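Local coordinates for protein N-acetylglucosamine-6-phosphate deacetylase (Thermotoga maritima, PDB 1O12) that probably removes the acetyl group from N-acetylglucosamine 6-phosphate by metal-dependent hydrolysis in carbohydrate metabolism, at residues G37-V42 with T349-V354; G51-G56 with L353-E358; G56-H61 with V87-A92. All coordinates share one frame; numbering follows the deposited sequence.

Interaction 1 of 3, residues G37-V42 with T349-V354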
ATOM      1  N   GLY A  37     -21.532 -15.990  33.223  1.00 52.74           N
ATOM      2  CA  GLY A  37     -20.667 -15.930  32.052  1.00 50.48           C
ATOM      3  C   GLY A  37     -21.267 -15.581  30.708  1.00 47.50           C
ATOM      4  O   GLY A  37     -20.596 -15.675  29.682  1.00 46.01           O
ATOM      5  N   LYS A  38     -22.519 -15.160  30.704  1.00 46.59           N
ATOM      6  CA  LYS A  38     -23.170 -14.824  29.458  1.00 45.49           C
ATOM      7  C   LYS A  38     -23.789 -13.439  29.546  1.00 44.43           C
ATOM      8  O   LYS A  38     -24.445 -13.097  30.517  1.00 44.88           O
ATOM      9  CB  LYS A  38     -24.234 -15.881  29.178  1.00 47.16           C
ATOM     10  CG  LYS A  38     -24.972 -15.764  27.864  1.00 49.74           C
ATOM     11  CD  LYS A  38     -25.957 -16.942  27.738  1.00 52.21           C
ATOM     12  CE  LYS A  38     -27.055 -16.676  26.705  1.00 55.40           C
ATOM     13  NZ  LYS A  38     -27.849 -15.422  27.003  1.00 56.10           N
ATOM     14  N   ILE A  39     -23.545 -12.622  28.535  1.00 43.77           N
ATOM     15  CA  ILE A  39     -24.123 -11.285  28.484  1.00 41.74           C
ATOM     16  C   ILE A  39     -25.589 -11.481  28.104  1.00 42.50           C
ATOM     17  O   ILE A  39     -25.892 -12.011  27.034  1.00 40.86           O
ATOM     18  CB  ILE A  39     -23.422 -10.443  27.412  1.00 40.22           C
ATOM     19  CG1 ILE A  39     -21.962 -10.241  27.807  1.00 39.44           C
ATOM     20  CG2 ILE A  39     -24.137  -9.133  27.225  1.00 38.56           C
ATOM     21  CD1 ILE A  39     -21.094  -9.755  26.665  1.00 40.25           C
ATOM     22  N   VAL A  40     -26.494 -11.078  28.991  1.00 43.00           N
ATOM     23  CA  VAL A  40     -27.921 -11.230  28.733  1.00 44.58           C
ATOM     24  C   VAL A  40     -28.631  -9.923  28.450  1.00 45.61           C
ATOM     25  O   VAL A  40     -29.785  -9.920  28.047  1.00 46.66           O
ATOM     26  CB  VAL A  40     -28.663 -11.905  29.918  1.00 44.94           C
ATOM     27  CG1 VAL A  40     -28.348 -13.376  29.960  1.00 44.53           C
ATOM     28  CG2 VAL A  40     -28.269 -11.220  31.250  1.00 44.85           C
ATOM     29  N   LYS A  41     -27.968  -8.800  28.664  1.00 48.10           N
ATOM     30  CA  LYS A  41     -28.637  -7.536  28.397  1.00 50.38           C
ATOM     31  C   LYS A  41     -27.658  -6.391  28.177  1.00 51.43           C
ATOM     32  O   LYS A  41     -26.747  -6.156  28.981  1.00 51.08           O
ATOM     33  CB  LYS A  41     -29.597  -7.191  29.552  1.00 50.90           C
ATOM     34  CG  LYS A  41     -30.783  -6.333  29.152  1.00 52.56           C
ATOM     35  CD  LYS A  41     -30.955  -5.116  30.063  1.00 56.41           C
ATOM     36  CE  LYS A  41     -31.191  -5.519  31.517  1.00 59.43           C
ATOM     37  NZ  LYS A  41     -31.084  -4.368  32.482  1.00 61.11           N
ATOM     38  N   VAL A  42     -27.845  -5.692  27.066  1.00 52.97           N
ATOM     39  CA  VAL A  42     -27.015  -4.544  26.729  1.00 54.68           C
ATOM     40  C   VAL A  42     -27.992  -3.379  26.587  1.00 56.53           C
ATOM     41  O   VAL A  42     -28.716  -3.296  25.586  1.00 57.35           O
ATOM     42  CB  VAL A  42     -26.280  -4.765  25.392  1.00 53.58           C
ATOM     43  CG1 VAL A  42     -25.347  -3.621  25.118  1.00 53.68           C
ATOM     44  CG2 VAL A  42     -25.508  -6.047  25.437  1.00 52.68           C
ATOM     45  N   THR A 349     -23.902 -13.489  23.896  1.00 45.02           N
ATOM     46  CA  THR A 349     -22.503 -13.886  23.802  1.00 42.37           C
ATOM     47  C   THR A 349     -21.790 -14.064  25.157  1.00 43.00           C
ATOM     48  O   THR A 349     -22.323 -13.711  26.214  1.00 42.02           O
ATOM     49  CB  THR A 349     -21.739 -12.869  22.951  1.00 41.81           C
ATOM     50  OG1 THR A 349     -21.666 -11.623  23.655  1.00 42.91           O
ATOM     51  CG2 THR A 349     -22.458 -12.642  21.620  1.00 40.13           C
ATOM     52  N   ARG A 350     -20.578 -14.613  25.111  1.00 41.83           N
ATOM     53  CA  ARG A 350     -19.790 -14.836  26.312  1.00 42.65           C
ATOM     54  C   ARG A 350     -19.304 -13.546  26.972  1.00 40.42           C
ATOM     55  O   ARG A 350     -18.835 -12.616  26.304  1.00 38.18           O
ATOM     56  CB  ARG A 350     -18.576 -15.719  25.997  1.00 46.90           C
ATOM     57  CG  ARG A 350     -18.928 -17.020  25.292  1.00 53.66           C
ATOM     58  CD  ARG A 350     -19.619 -18.019  26.204  1.00 58.81           C
ATOM     59  NE  ARG A 350     -18.677 -18.935  26.859  1.00 65.89           N
ATOM     60  CZ  ARG A 350     -17.909 -19.845  26.237  1.00 68.34           C
ATOM     61  NH1 ARG A 350     -17.942 -19.994  24.906  1.00 67.69           N
ATOM     62  NH2 ARG A 350     -17.100 -20.621  26.964  1.00 70.42           N
ATOM     63  N   ALA A 351     -19.389 -13.508  28.300  1.00 37.78           N
ATOM     64  CA  ALA A 351     -18.943 -12.334  29.020  1.00 36.89           C
ATOM     65  C   ALA A 351     -17.423 -12.253  29.251  1.00 35.78           C
ATOM     66  O   ALA A 351     -16.961 -12.324  30.381  1.00 32.62           O
ATOM     67  CB  ALA A 351     -19.687 -12.202  30.346  1.00 35.97           C
ATOM     68  N   ASP A 352     -16.648 -12.137  28.174  1.00 35.91           N
ATOM     69  CA  ASP A 352     -15.199 -11.941  28.327  1.00 36.33           C
ATOM     70  C   ASP A 352     -15.087 -10.438  28.050  1.00 36.20           C
ATOM     71  O   ASP A 352     -15.303  -9.969  26.919  1.00 34.81           O
ATOM     72  CB  ASP A 352     -14.395 -12.767  27.307  1.00 38.44           C
ATOM     73  CG  ASP A 352     -14.384 -14.280  27.634  1.00 39.54           C
ATOM     74  OD1 ASP A 352     -14.813 -14.659  28.750  1.00 38.74           O
ATOM     75  OD2 ASP A 352     -13.936 -15.087  26.776  1.00 40.17           O
ATOM     76  N   LEU A 353     -14.786  -9.672  29.094  1.00 36.00           N
ATOM     77  CA  LEU A 353     -14.740  -8.224  28.958  1.00 34.65           C
ATOM     78  C   LEU A 353     -13.572  -7.559  29.648  1.00 35.14           C
ATOM     79  O   LEU A 353     -12.961  -8.134  30.542  1.00 35.22           O
ATOM     80  CB  LEU A 353     -16.016  -7.635  29.536  1.00 33.60           C
ATOM     81  CG  LEU A 353     -17.351  -8.205  29.090  1.00 33.35           C
ATOM     82  CD1 LEU A 353     -18.388  -7.991  30.185  1.00 31.16           C
ATOM     83  CD2 LEU A 353     -17.761  -7.542  27.784  1.00 32.38           C
ATOM     84  N   VAL A 354     -13.258  -6.339  29.214  1.00 34.28           N
ATOM     85  CA  VAL A 354     -12.210  -5.578  29.853  1.00 34.04           C
ATOM     86  C   VAL A 354     -12.717  -4.158  30.080  1.00 36.57           C
ATOM     87  O   VAL A 354     -13.269  -3.519  29.176  1.00 37.02           O
ATOM     88  CB  VAL A 354     -10.903  -5.552  29.015  1.00 33.88           C
ATOM     89  CG1 VAL A 354     -11.166  -5.008  27.613  1.00 31.54           C
ATOM     90  CG2 VAL A 354      -9.832  -4.728  29.748  1.00 29.33           C
TER
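The ethyl branch of Ile39 leaves CB anti to the carbonyl carbon (CG1, chi1 -64°) and runs on nearly extended (chi2 164°), which carries CD1 across to Thr349. The two side chains lie side by side, with CD1 of Ile39 3.6 Å from OG1 of Thr349. That hydroxyl is hydrogen-bonded to the carbonyl of Ala346, and its contact with the methyl is van der Waals. Ile39 CG1 rests 3.9 Å from CB of Ala351, and Ile39 CD1 comes within 4.2 Å of CD2 of Leu353. Ala351 suits its place, since its methyl CB lies only 3.7 Å from the carbonyl carbon C of Gly37. Beside this apolar cluster Ile39 N donates to Thr349 O at 2.8 Å, nearly in line with the carbonyl. Ala351 N makes an equally short bond, 2.8 Å to Gly37 O, arriving from above the carbonyl plane. Together they flank Lys38 and Arg350 in a single beta bridge; Gly37 enters it at phi 62°, a turn glycine adopts easily. An alanine in place of Ile39 would probably open a gap beside Thr349, Ala351 and Leu353, where CG1 and CD1 now lie. Arg350 makes its salt bridge with Glu368, outside the contact. The contact thus joins an early strand to the chain's late part, as in the small beta domain of amidohydrolases, by two backbone bonds beside a small aliphatic cluster.

Interaction 2 of 3, residues G51-G56 with L353-E358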
ATOM      1  N   GLY A  51     -16.245   4.666  32.532  1.00 51.14           N
ATOM      2  CA  GLY A  51     -15.017   4.194  31.929  1.00 45.69           C
ATOM      3  C   GLY A  51     -15.388   3.540  30.606  1.00 43.18           C
ATOM      4  O   GLY A  51     -16.510   3.725  30.091  1.00 41.09           O
ATOM      5  N   VAL A  52     -14.460   2.785  30.037  1.00 39.73           N
ATOM      6  CA  VAL A  52     -14.732   2.119  28.770  1.00 37.35           C
ATOM      7  C   VAL A  52     -14.842   0.631  29.015  1.00 34.76           C
ATOM      8  O   VAL A  52     -14.121   0.083  29.839  1.00 33.27           O
ATOM      9  CB  VAL A  52     -13.593   2.377  27.728  1.00 37.14           C
ATOM     10  CG1 VAL A  52     -13.972   1.783  26.379  1.00 35.89           C
ATOM     11  CG2 VAL A  52     -13.327   3.863  27.604  1.00 33.58           C
ATOM     12  N   LEU A  53     -15.764  -0.013  28.316  1.00 34.05           N
ATOM     13  CA  LEU A  53     -15.944  -1.462  28.439  1.00 33.51           C
ATOM     14  C   LEU A  53     -15.789  -2.014  27.028  1.00 35.10           C
ATOM     15  O   LEU A  53     -16.490  -1.577  26.105  1.00 35.20           O
ATOM     16  CB  LEU A  53     -17.333  -1.811  28.951  1.00 31.43           C
ATOM     17  CG  LEU A  53     -17.476  -3.275  29.385  1.00 32.95           C
ATOM     18  CD1 LEU A  53     -16.795  -3.445  30.725  1.00 32.99           C
ATOM     19  CD2 LEU A  53     -18.957  -3.694  29.507  1.00 32.59           C
HETATM   20  N   MSE A  54     -14.864  -2.951  26.855  1.00 35.05           N
HETATM   21  CA  MSE A  54     -14.626  -3.545  25.545  1.00 36.50           C
HETATM   22  C   MSE A  54     -14.578  -5.070  25.653  1.00 35.17           C
HETATM   23  O   MSE A  54     -14.453  -5.620  26.758  1.00 34.74           O
HETATM   24  CB  MSE A  54     -13.278  -3.084  24.977  1.00 37.30           C
HETATM   25  CG  MSE A  54     -13.000  -1.593  24.997  1.00 40.85           C
HETATM   26 SE   MSE A  54     -11.206  -1.194  24.231  1.00 49.02          SE
HETATM   27  CE  MSE A  54     -11.607  -1.767  22.379  1.00 42.18           C
ATOM     28  N   PRO A  55     -14.672  -5.768  24.506  1.00 33.12           N
ATOM     29  CA  PRO A  55     -14.615  -7.239  24.505  1.00 32.22           C
ATOM     30  C   PRO A  55     -13.216  -7.627  25.003  1.00 29.96           C
ATOM     31  O   PRO A  55     -12.264  -6.898  24.759  1.00 29.22           O
ATOM     32  CB  PRO A  55     -14.809  -7.596  23.029  1.00 30.71           C
ATOM     33  CG  PRO A  55     -15.648  -6.456  22.529  1.00 31.99           C
ATOM     34  CD  PRO A  55     -14.986  -5.253  23.165  1.00 31.34           C
ATOM     35  N   GLY A  56     -13.101  -8.741  25.721  1.00 29.15           N
ATOM     36  CA  GLY A  56     -11.802  -9.160  26.217  1.00 27.59           C
ATOM     37  C   GLY A  56     -10.804  -9.282  25.064  1.00 27.80           C
ATOM     38  O   GLY A  56     -11.110  -9.875  24.042  1.00 25.10           O
ATOM     39  N   LEU A 353     -14.786  -9.672  29.094  1.00 36.00           N
ATOM     40  CA  LEU A 353     -14.740  -8.224  28.958  1.00 34.65           C
ATOM     41  C   LEU A 353     -13.572  -7.559  29.648  1.00 35.14           C
ATOM     42  O   LEU A 353     -12.961  -8.134  30.542  1.00 35.22           O
ATOM     43  CB  LEU A 353     -16.016  -7.635  29.536  1.00 33.60           C
ATOM     44  CG  LEU A 353     -17.351  -8.205  29.090  1.00 33.35           C
ATOM     45  CD1 LEU A 353     -18.388  -7.991  30.185  1.00 31.16           C
ATOM     46  CD2 LEU A 353     -17.761  -7.542  27.784  1.00 32.38           C
ATOM     47  N   VAL A 354     -13.258  -6.339  29.214  1.00 34.28           N
ATOM     48  CA  VAL A 354     -12.210  -5.578  29.853  1.00 34.04           C
ATOM     49  C   VAL A 354     -12.717  -4.158  30.080  1.00 36.57           C
ATOM     50  O   VAL A 354     -13.269  -3.519  29.176  1.00 37.02           O
ATOM     51  CB  VAL A 354     -10.903  -5.552  29.015  1.00 33.88           C
ATOM     52  CG1 VAL A 354     -11.166  -5.008  27.613  1.00 31.54           C
ATOM     53  CG2 VAL A 354      -9.832  -4.728  29.748  1.00 29.33           C
ATOM     54  N   LEU A 355     -12.557  -3.674  31.305  1.00 38.12           N
ATOM     55  CA  LEU A 355     -12.962  -2.309  31.639  1.00 39.19           C
ATOM     56  C   LEU A 355     -11.688  -1.458  31.688  1.00 39.06           C
ATOM     57  O   LEU A 355     -10.685  -1.887  32.255  1.00 39.64           O
ATOM     58  CB  LEU A 355     -13.657  -2.268  32.993  1.00 40.05           C
ATOM     59  CG  LEU A 355     -14.293  -0.910  33.312  1.00 43.06           C
ATOM     60  CD1 LEU A 355     -15.578  -0.724  32.462  1.00 42.16           C
ATOM     61  CD2 LEU A 355     -14.612  -0.840  34.809  1.00 41.27           C
ATOM     62  N   LEU A 356     -11.729  -0.260  31.102  1.00 39.00           N
ATOM     63  CA  LEU A 356     -10.564   0.620  31.065  1.00 39.36           C
ATOM     64  C   LEU A 356     -10.874   2.061  31.454  1.00 41.20           C
ATOM     65  O   LEU A 356     -12.037   2.460  31.450  1.00 41.73           O
ATOM     66  CB  LEU A 356      -9.995   0.616  29.655  1.00 37.72           C
ATOM     67  CG  LEU A 356      -9.911  -0.770  29.003  1.00 38.40           C
ATOM     68  CD1 LEU A 356     -11.207  -1.110  28.280  1.00 34.14           C
ATOM     69  CD2 LEU A 356      -8.726  -0.790  28.057  1.00 36.83           C
ATOM     70  N   ASP A 357      -9.848   2.846  31.799  1.00 43.16           N
ATOM     71  CA  ASP A 357     -10.089   4.262  32.091  1.00 44.73           C
ATOM     72  C   ASP A 357     -10.063   4.915  30.700  1.00 46.79           C
ATOM     73  O   ASP A 357      -9.752   4.231  29.714  1.00 46.21           O
ATOM     74  CB  ASP A 357      -9.023   4.866  33.017  1.00 43.96           C
ATOM     75  CG  ASP A 357      -7.649   4.892  32.404  1.00 46.42           C
ATOM     76  OD1 ASP A 357      -7.531   5.022  31.177  1.00 48.27           O
ATOM     77  OD2 ASP A 357      -6.659   4.806  33.157  1.00 49.53           O
ATOM     78  N   GLU A 358     -10.370   6.211  30.601  1.00 48.60           N
ATOM     79  CA  GLU A 358     -10.416   6.862  29.288  1.00 48.97           C
ATOM     80  C   GLU A 358      -9.111   6.849  28.521  1.00 47.87           C
ATOM     81  O   GLU A 358      -9.112   6.979  27.294  1.00 47.87           O
ATOM     82  CB  GLU A 358     -10.948   8.298  29.392  1.00 52.75           C
ATOM     83  CG  GLU A 358     -10.148   9.231  30.276  1.00 57.83           C
ATOM     84  CD  GLU A 358     -10.581  10.685  30.101  1.00 61.71           C
ATOM     85  OE1 GLU A 358     -10.166  11.334  29.094  1.00 62.13           O
ATOM     86  OE2 GLU A 358     -11.355  11.170  30.968  1.00 63.73           O
TER
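Leu53 and Leu355 cross at about a right angle, and their CD1 methyls meet tightly at 3.4 Å. Both side chains leave the backbone with CG anti to N (chi1 -167° for Leu53, -171° for Leu355), and each tip bends back toward the opposing strand. On the other face the chief bump is CD1 of Leu356, which fits into the hollow between Val52 and Met54, alternate residues on the same face of the strand: it lies 4.3 Å from CB of Val52 and 3.8 Å from CG of Met54, modelled as selenomethionine. Farther along that face, CG1 of Val354 is 3.9 Å from CB of Met54 and also covers the carbonyl of Pro55. Gly51 suits its end of the pairing, where a side chain would run into the carbonyl of Leu356. Pro55 suits the other: in a non-hydrogen-bonded pair with Leu353, it needs no N-H for this partner. Helix 322-336 covers Val52 and Met54 through Ile322 and Ala326, while Ile345 packs on Leu53. The antiparallel strands, at 155°, are tied by reciprocal bonds between Val52 and Leu356 and between Met54 and Val354, such as Leu356 N to Val52 O at 2.7 Å. Polar backbone is therefore paired in the middle, with apolar side chains packed on both faces.

Interaction 3 of 3, residues G56-H61 with V87-A92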
ATOM      1  N   GLY A  56     -13.101  -8.741  25.721  1.00 29.15           N
ATOM      2  CA  GLY A  56     -11.802  -9.160  26.217  1.00 27.59           C
ATOM      3  C   GLY A  56     -10.804  -9.282  25.064  1.00 27.80           C
ATOM      4  O   GLY A  56     -11.110  -9.875  24.042  1.00 25.10           O
ATOM      5  N   PHE A  57      -9.621  -8.702  25.228  1.00 27.54           N
ATOM      6  CA  PHE A  57      -8.589  -8.746  24.203  1.00 28.58           C
ATOM      7  C   PHE A  57      -8.208 -10.189  23.912  1.00 29.49           C
ATOM      8  O   PHE A  57      -8.360 -11.065  24.770  1.00 28.65           O
ATOM      9  CB  PHE A  57      -7.353  -7.976  24.657  1.00 26.76           C
ATOM     10  CG  PHE A  57      -7.610  -6.513  24.903  1.00 29.05           C
ATOM     11  CD1 PHE A  57      -6.850  -5.804  25.834  1.00 29.47           C
ATOM     12  CD2 PHE A  57      -8.616  -5.840  24.202  1.00 28.34           C
ATOM     13  CE1 PHE A  57      -7.086  -4.450  26.062  1.00 29.80           C
ATOM     14  CE2 PHE A  57      -8.864  -4.487  24.422  1.00 26.16           C
ATOM     15  CZ  PHE A  57      -8.103  -3.794  25.348  1.00 29.27           C
ATOM     16  N   VAL A  58      -7.712 -10.404  22.693  1.00 28.40           N
ATOM     17  CA  VAL A  58      -7.289 -11.693  22.206  1.00 27.21           C
ATOM     18  C   VAL A  58      -5.873 -11.590  21.614  1.00 31.18           C
ATOM     19  O   VAL A  58      -5.642 -10.806  20.680  1.00 31.39           O
ATOM     20  CB  VAL A  58      -8.270 -12.196  21.113  1.00 27.04           C
ATOM     21  CG1 VAL A  58      -7.790 -13.548  20.586  1.00 22.31           C
ATOM     22  CG2 VAL A  58      -9.724 -12.280  21.686  1.00 21.19           C
ATOM     23  N   ASP A  59      -4.926 -12.374  22.146  1.00 31.63           N
ATOM     24  CA  ASP A  59      -3.555 -12.344  21.640  1.00 31.97           C
ATOM     25  C   ASP A  59      -3.257 -13.716  21.053  1.00 31.71           C
ATOM     26  O   ASP A  59      -2.975 -14.659  21.778  1.00 31.51           O
ATOM     27  CB  ASP A  59      -2.542 -12.026  22.749  1.00 32.72           C
ATOM     28  CG  ASP A  59      -1.181 -11.620  22.184  1.00 34.49           C
ATOM     29  OD1 ASP A  59      -0.980 -11.841  20.976  1.00 36.94           O
ATOM     30  OD2 ASP A  59      -0.317 -11.093  22.921  1.00 35.27           O
ATOM     31  N   PRO A  60      -3.287 -13.825  19.714  1.00 31.68           N
ATOM     32  CA  PRO A  60      -3.028 -15.102  19.050  1.00 29.17           C
ATOM     33  C   PRO A  60      -1.565 -15.360  18.801  1.00 30.18           C
ATOM     34  O   PRO A  60      -1.204 -16.385  18.221  1.00 29.54           O
ATOM     35  CB  PRO A  60      -3.809 -14.956  17.752  1.00 28.71           C
ATOM     36  CG  PRO A  60      -3.553 -13.494  17.397  1.00 28.35           C
ATOM     37  CD  PRO A  60      -3.706 -12.791  18.736  1.00 29.17           C
ATOM     38  N   HIS A  61      -0.720 -14.436  19.248  1.00 31.29           N
ATOM     39  CA  HIS A  61       0.709 -14.566  19.006  1.00 31.94           C
ATOM     40  C   HIS A  61       1.554 -14.006  20.138  1.00 33.75           C
ATOM     41  O   HIS A  61       1.901 -12.827  20.120  1.00 35.43           O
ATOM     42  CB  HIS A  61       1.067 -13.846  17.698  1.00 30.58           C
ATOM     43  CG  HIS A  61       2.398 -14.228  17.147  1.00 31.87           C
ATOM     44  ND1 HIS A  61       2.779 -13.940  15.855  1.00 32.68           N
ATOM     45  CD2 HIS A  61       3.446 -14.879  17.708  1.00 32.67           C
ATOM     46  CE1 HIS A  61       4.001 -14.396  15.641  1.00 29.73           C
ATOM     47  NE2 HIS A  61       4.427 -14.970  16.749  1.00 32.07           N
ATOM     48  N   VAL A  87      -6.407  -9.324  28.493  1.00 31.42           N
ATOM     49  CA  VAL A  87      -6.447 -10.464  27.575  1.00 30.92           C
ATOM     50  C   VAL A  87      -7.207 -11.647  28.169  1.00 31.72           C
ATOM     51  O   VAL A  87      -6.827 -12.189  29.202  1.00 32.82           O
ATOM     52  CB  VAL A  87      -5.025 -10.960  27.222  1.00 31.55           C
ATOM     53  CG1 VAL A  87      -5.126 -12.200  26.338  1.00 31.73           C
ATOM     54  CG2 VAL A  87      -4.218  -9.839  26.498  1.00 30.04           C
ATOM     55  N   THR A  88      -8.279 -12.052  27.506  1.00 31.31           N
ATOM     56  CA  THR A  88      -9.082 -13.162  27.973  1.00 30.95           C
ATOM     57  C   THR A  88      -9.024 -14.422  27.077  1.00 31.42           C
ATOM     58  O   THR A  88      -9.700 -15.410  27.345  1.00 32.84           O
ATOM     59  CB  THR A  88     -10.533 -12.720  28.143  1.00 31.25           C
ATOM     60  OG1 THR A  88     -10.987 -12.108  26.934  1.00 30.79           O
ATOM     61  CG2 THR A  88     -10.652 -11.738  29.282  1.00 31.08           C
ATOM     62  N   THR A  89      -8.255 -14.366  25.997  1.00 29.53           N
ATOM     63  CA  THR A  89      -8.073 -15.505  25.115  1.00 28.17           C
ATOM     64  C   THR A  89      -6.702 -15.329  24.486  1.00 28.49           C
ATOM     65  O   THR A  89      -6.383 -14.263  23.953  1.00 28.23           O
ATOM     66  CB  THR A  89      -9.096 -15.593  23.955  1.00 27.28           C
ATOM     67  OG1 THR A  89     -10.425 -15.691  24.468  1.00 30.73           O
ATOM     68  CG2 THR A  89      -8.824 -16.844  23.115  1.00 27.70           C
ATOM     69  N   PHE A  90      -5.880 -16.364  24.570  1.00 27.79           N
ATOM     70  CA  PHE A  90      -4.565 -16.304  23.964  1.00 26.98           C
ATOM     71  C   PHE A  90      -4.117 -17.668  23.443  1.00 27.88           C
ATOM     72  O   PHE A  90      -4.705 -18.721  23.742  1.00 26.30           O
ATOM     73  CB  PHE A  90      -3.545 -15.708  24.932  1.00 24.95           C
ATOM     74  CG  PHE A  90      -3.017 -16.675  25.979  1.00 26.50           C
ATOM     75  CD1 PHE A  90      -1.741 -17.251  25.839  1.00 28.30           C
ATOM     76  CD2 PHE A  90      -3.730 -16.921  27.139  1.00 23.70           C
ATOM     77  CE1 PHE A  90      -1.192 -18.047  26.864  1.00 27.68           C
ATOM     78  CE2 PHE A  90      -3.200 -17.698  28.145  1.00 25.59           C
ATOM     79  CZ  PHE A  90      -1.923 -18.265  28.011  1.00 26.04           C
ATOM     80  N   LEU A  91      -3.085 -17.607  22.617  1.00 29.29           N
ATOM     81  CA  LEU A  91      -2.489 -18.764  21.988  1.00 28.72           C
ATOM     82  C   LEU A  91      -1.004 -18.717  22.330  1.00 29.35           C
ATOM     83  O   LEU A  91      -0.275 -17.809  21.892  1.00 27.53           O
ATOM     84  CB  LEU A  91      -2.699 -18.666  20.468  1.00 28.09           C
ATOM     85  CG  LEU A  91      -3.567 -19.629  19.654  1.00 28.20           C
ATOM     86  CD1 LEU A  91      -4.790 -20.071  20.428  1.00 25.03           C
ATOM     87  CD2 LEU A  91      -3.930 -18.943  18.326  1.00 26.15           C
ATOM     88  N   ALA A  92      -0.582 -19.681  23.146  1.00 30.89           N
ATOM     89  CA  ALA A  92       0.813 -19.840  23.550  1.00 30.35           C
ATOM     90  C   ALA A  92       1.502 -20.230  22.250  1.00 30.46           C
ATOM     91  O   ALA A  92       1.209 -21.249  21.667  1.00 32.49           O
ATOM     92  CB  ALA A  92       0.926 -20.944  24.584  1.00 30.13           C
TER
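Phe57 and Val87 start a parallel pairing in which CB of Phe57 lies 4.1 Å from CG2 of Val87. The carbonyl O of Phe57 accepts from Thr88 N at 2.9 Å; Asp59 N then donates to Thr89 O at 3.0 Å, and Asp59 O accepts from Leu91 N at 3.1 Å. Asp59 thus uses both its backbone N-H and its carbonyl across the contact. Gly56 suits the entry to the strand, since a CB there would collide with OG1 of Thr88. On the side away from Phe57, Val58 and Thr89 lie side by side, pointing the same way, with CG2 of Val58 4.1 Å from CB of Thr89. Past them the ring of Pro60 marks a corner in the chain, and its CB touches CD2 of Leu91 at 4.0 Å. The next shell probably helps to hold that corner. With CG anti to the backbone N (chi1 -164°), the Asp59 carboxylate accepts on OD1 from His61 N, 3.1 Å away, forming an Asx turn; the N-H comes from above the carboxylate plane. The same oxygen also accepts from Thr266 N. Farther out, helix 322-336 packs on Val58, and Phe307 meets the ring of Phe57. Beyond the corner, His61 hydrogen-bonds through ND1 to Glu237 and through NE2 to Glu127, an iron ligand. These are neighbouring strands of the TIM-like barrel of amidohydrolases, and the buried carboxylate of Asp59, gripped by two backbone N-H groups, probably helps set the turn that places His61 beside the metal site.

In the fold
Strand 353-356 joins interactions 1 and 2, and strand 52-59 joins interactions 2 and 3. The first two share Leu353 and Val354, with centres about 12 Å apart, and Asp352 O and Gly56 N are 2.8 Å apart, a probable hydrogen bond. Interactions 2 and 3 share Gly56, where strand 52-59 passes from an antiparallel partner to a parallel one; Val354 CG1 packs 4.0 Å from Phe57 CE2 across that junction. Interactions 1 and 2 lie away from the metal, whereas in interaction 3 the nearest side-chain atoms of His61 are about 5 Å from the iron(III) ion held by Glu127, His188 and His209, and about 3 Å from those of Asp267, the predicted proton donor/acceptor.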